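Local coordinates for putative Nitroreductase (Anabaena variabilis ATCC 29413, PDB 3EO7), which binds flavin mononucleotide and probably acts as an oxidoreductase of the nitroreductase family, at residues R338-E343 with Q425-D430. Sequence-based numbering, arbitrary orientation.
Sequences RAYNGE and QELGRD. With FMN (flavin mononucleotide), chain B.
Tyr340 and Leu427 meet nearly at right angles where the loop 338-343 passes the short helix 426-430. Tyr340 CG is anti to the carbonyl carbon (chi1 -58°). CD2 of Leu427 sits over one face of the Tyr340 ring, displaced toward its rim. This is a CH-pi contact, with CD2 3.9 Å from the centroid of the Tyr340 ring and 25° off the ring normal. Leu427 CD2 also touches Arg338 O at 3.5 Å. The backbone O of Leu427 lies in the ring plane at the edge, 3.6 Å from Tyr340 CE2. The other branch of Leu427 turns to the flavin: CD1 lies 3.5 Å from O2 of FMN.

Gln425, at the N-cap position of the helix, reaches FMN with its amide. Its chain is extended beyond CG, and the turn of the amide (chi3 74°) puts OE1 and NE2 beside N3 and O4 of FMN. OE1 of Gln425 accepts from FMN N3 at 2.8 Å. NE2 donates to FMN O4 and also bonds Cys422 O.

At the far end of the helix, CB of Asp430 packs on CB of Tyr340 at 3.8 Å. Its carboxylate is gripped side-on by Arg429, NE to OD1 and NH2 to OD2. Arg511 bridges to OD2 and donates from NE to Tyr340 O. Water 1 links Tyr340 N to OD2, and water 2 links Glu343 O to Asp430 O. An alanine here would remove the carboxylate that Arg429, Arg511 and water 1 bind, and would probably leave the loop less firmly held to the helix end.

Side-chain contact is thus mostly apolar, though backbone carbonyl oxygens take part, as in the CA-H...O contact from Gly342 to Asp430 O. Polar links run through both waters and Arg511. The buried Tyr340 ring has its hydroxyl satisfied by Thr506, and two arginines share the Asp430 carboxylate, which probably favours its charged form.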
loop_
_atom_site.group_PDB
_atom_site.type_symbol
_atom_site.label_atom_id
_atom_site.label_comp_id
_atom_site.label_asym_id
_atom_site.label_seq_id
_atom_site.Cartn_x
_atom_site.Cartn_y
_atom_site.Cartn_z
ATOM N N ARG A 338 -16.205 0.758 -10.746
ATOM C CA ARG A 338 -16.715 2.089 -11.018
ATOM C C ARG A 338 -17.979 2.402 -10.242
ATOM O O ARG A 338 -18.144 3.522 -9.764
ATOM C CB ARG A 338 -16.997 2.257 -12.516
ATOM C CG ARG A 338 -17.578 3.638 -12.898
ATOM C CD ARG A 338 -18.095 3.734 -14.363
ATOM N NE ARG A 338 -18.334 5.136 -14.740
ATOM C CZ ARG A 338 -17.374 6.008 -15.072
ATOM N NH1 ARG A 338 -16.091 5.644 -15.066
ATOM N NH2 ARG A 338 -17.693 7.263 -15.402
ATOM N N ALA A 339 -18.854 1.418 -10.110
ATOM C CA ALA A 339 -20.154 1.624 -9.483
ATOM C C ALA A 339 -20.715 0.303 -8.989
ATOM O O ALA A 339 -20.405 -0.750 -9.545
ATOM C CB ALA A 339 -21.131 2.285 -10.488
ATOM N N TYR A 340 -21.510 0.375 -7.928
ATOM C CA TYR A 340 -22.177 -0.776 -7.344
ATOM C C TYR A 340 -23.642 -0.770 -7.711
ATOM O O TYR A 340 -24.196 0.276 -8.004
ATOM C CB TYR A 340 -22.072 -0.776 -5.812
ATOM C CG TYR A 340 -20.631 -0.756 -5.357
ATOM C CD1 TYR A 340 -19.726 -1.671 -5.874
ATOM C CD2 TYR A 340 -20.209 0.139 -4.384
ATOM C CE1 TYR A 340 -18.382 -1.664 -5.480
ATOM C CE2 TYR A 340 -18.864 0.167 -3.967
ATOM C CZ TYR A 340 -17.978 -0.745 -4.500
ATOM O OH TYR A 340 -16.659 -0.729 -4.101
ATOM N N ASN A 341 -24.253 -1.949 -7.683
ATOM C CA ASN A 341 -25.705 -2.063 -7.949
ATOM C C ASN A 341 -26.555 -1.923 -6.695
ATOM O O ASN A 341 -27.788 -1.964 -6.767
ATOM C CB ASN A 341 -26.038 -3.350 -8.721
ATOM C CG ASN A 341 -25.747 -4.616 -7.948
ATOM O OD1 ASN A 341 -25.488 -4.584 -6.746
ATOM N ND2 ASN A 341 -25.785 -5.754 -8.644
ATOM N N GLY A 342 -25.911 -1.795 -5.541
ATOM C CA GLY A 342 -26.620 -1.675 -4.269
ATOM C C GLY A 342 -27.025 -2.999 -3.644
ATOM O O GLY A 342 -27.603 -3.008 -2.556
ATOM N N GLU A 343 -26.735 -4.119 -4.300
ATOM C CA GLU A 343 -27.071 -5.414 -3.734
ATOM C C GLU A 343 -26.180 -5.732 -2.539
ATOM O O GLU A 343 -25.111 -5.149 -2.382
ATOM C CB GLU A 343 -26.975 -6.529 -4.770
ATOM C CG GLU A 343 -28.033 -6.451 -5.846
ATOM C CD GLU A 343 -27.894 -7.580 -6.891
ATOM O OE1 GLU A 343 -26.804 -8.215 -7.007
ATOM O OE2 GLU A 343 -28.886 -7.811 -7.616
ATOM N N GLN A 425 -19.500 10.565 -3.428
ATOM C CA GLN A 425 -19.413 9.440 -4.357
ATOM C C GLN A 425 -20.472 8.381 -4.090
ATOM O O GLN A 425 -20.632 7.942 -2.945
ATOM C CB GLN A 425 -18.043 8.802 -4.305
ATOM C CG GLN A 425 -16.953 9.764 -4.778
ATOM C CD GLN A 425 -15.601 9.111 -4.827
ATOM O OE1 GLN A 425 -15.334 8.307 -5.723
ATOM N NE2 GLN A 425 -14.748 9.423 -3.861
ATOM N N GLU A 426 -21.149 7.958 -5.160
ATOM C CA GLU A 426 -22.154 6.893 -5.090
ATOM C C GLU A 426 -21.550 5.585 -4.600
ATOM O O GLU A 426 -22.257 4.730 -4.059
ATOM C CB GLU A 426 -22.857 6.697 -6.433
ATOM C CG GLU A 426 -23.692 7.879 -6.801
ATOM C CD GLU A 426 -24.432 7.715 -8.119
ATOM O OE1 GLU A 426 -24.279 6.663 -8.795
ATOM O OE2 GLU A 426 -25.185 8.655 -8.465
ATOM N N LEU A 427 -20.253 5.398 -4.778
ATOM C CA LEU A 427 -19.607 4.209 -4.210
ATOM C C LEU A 427 -19.882 4.097 -2.718
ATOM O O LEU A 427 -20.107 3.006 -2.225
ATOM C CB LEU A 427 -18.095 4.217 -4.450
ATOM C CG LEU A 427 -17.635 3.967 -5.887
ATOM C CD1 LEU A 427 -16.117 4.355 -6.043
ATOM C CD2 LEU A 427 -17.866 2.523 -6.371
ATOM N N GLY A 428 -19.846 5.219 -2.000
ATOM C CA GLY A 428 -20.139 5.216 -0.539
ATOM C C GLY A 428 -21.616 4.954 -0.258
ATOM O O GLY A 428 -21.962 4.252 0.689
ATOM N N ARG A 429 -22.506 5.497 -1.090
ATOM C CA ARG A 429 -23.913 5.270 -0.893
ATOM C C ARG A 429 -24.330 3.827 -1.142
ATOM O O ARG A 429 -25.182 3.309 -0.419
ATOM C CB ARG A 429 -24.723 6.140 -1.851
ATOM C CG ARG A 429 -26.249 6.116 -1.639
ATOM C CD ARG A 429 -26.955 6.846 -2.777
ATOM N NE ARG A 429 -26.727 6.157 -4.036
ATOM C CZ ARG A 429 -26.959 6.650 -5.246
ATOM N NH1 ARG A 429 -27.470 7.870 -5.400
ATOM N NH2 ARG A 429 -26.670 5.910 -6.306
ATOM N N ASP A 430 -23.784 3.218 -2.201
ATOM C CA ASP A 430 -24.237 1.915 -2.698
ATOM C C ASP A 430 -23.467 0.698 -2.226
ATOM O O ASP A 430 -23.879 -0.428 -2.495
ATOM C CB ASP A 430 -24.236 1.944 -4.233
ATOM C CG ASP A 430 -25.180 3.005 -4.802
ATOM O OD1 ASP A 430 -26.178 3.325 -4.133
ATOM O OD2 ASP A 430 -24.873 3.548 -5.882
HETATM N N1 FMN B . -11.579 5.411 -7.131
HETATM C C2 FMN B . -12.698 6.217 -7.012
HETATM O O2 FMN B . -13.633 6.119 -7.799
HETATM N N3 FMN B . -12.826 7.182 -6.048
HETATM C C4 FMN B . -11.832 7.444 -5.153
HETATM O O4 FMN B . -12.079 8.196 -4.193
HETATM C C4A FMN B . -10.687 6.653 -5.233
HETATM N N5 FMN B . -9.621 6.902 -4.390
HETATM C C5A FMN B . -8.503 6.043 -4.412
HETATM C C6 FMN B . -7.460 6.186 -3.503
HETATM C C7 FMN B . -6.342 5.353 -3.538
HETATM C C7M FMN B . -5.267 5.458 -2.446
HETATM C C8 FMN B . -6.258 4.349 -4.494
HETATM C C8M FMN B . -5.170 3.294 -4.462
HETATM C C9 FMN B . -7.302 4.177 -5.422
HETATM C C9A FMN B . -8.423 5.024 -5.378
HETATM N N10 FMN B . -9.453 4.867 -6.297
HETATM C C10 FMN B . -10.572 5.652 -6.220
HETATM C "C1'" FMN B . -9.310 3.959 -7.502
HETATM C "C2'" FMN B . -8.434 4.541 -8.593
HETATM O "O2'" FMN B . -9.190 5.503 -9.361
HETATM C "C3'" FMN B . -7.911 3.407 -9.473
HETATM O "O3'" FMN B . -7.010 2.584 -8.725
HETATM C "C4'" FMN B . -7.261 3.882 -10.786
HETATM O "O4'" FMN B . -8.227 4.584 -11.618
HETATM C "C5'" FMN B . -6.680 2.701 -11.539
HETATM O "O5'" FMN B . -7.651 1.736 -11.840
HETATM P P FMN B . -7.531 0.238 -11.347
HETATM O O1P FMN B . -7.584 0.245 -9.822
HETATM O O2P FMN B . -8.736 -0.466 -11.960
HETATM O O3P FMN B . -6.246 -0.360 -11.839
HETATM O O HOH W 1 -21.834 3.069 -6.862
HETATM O O HOH W 2 -23.575 -3.077 -3.693
#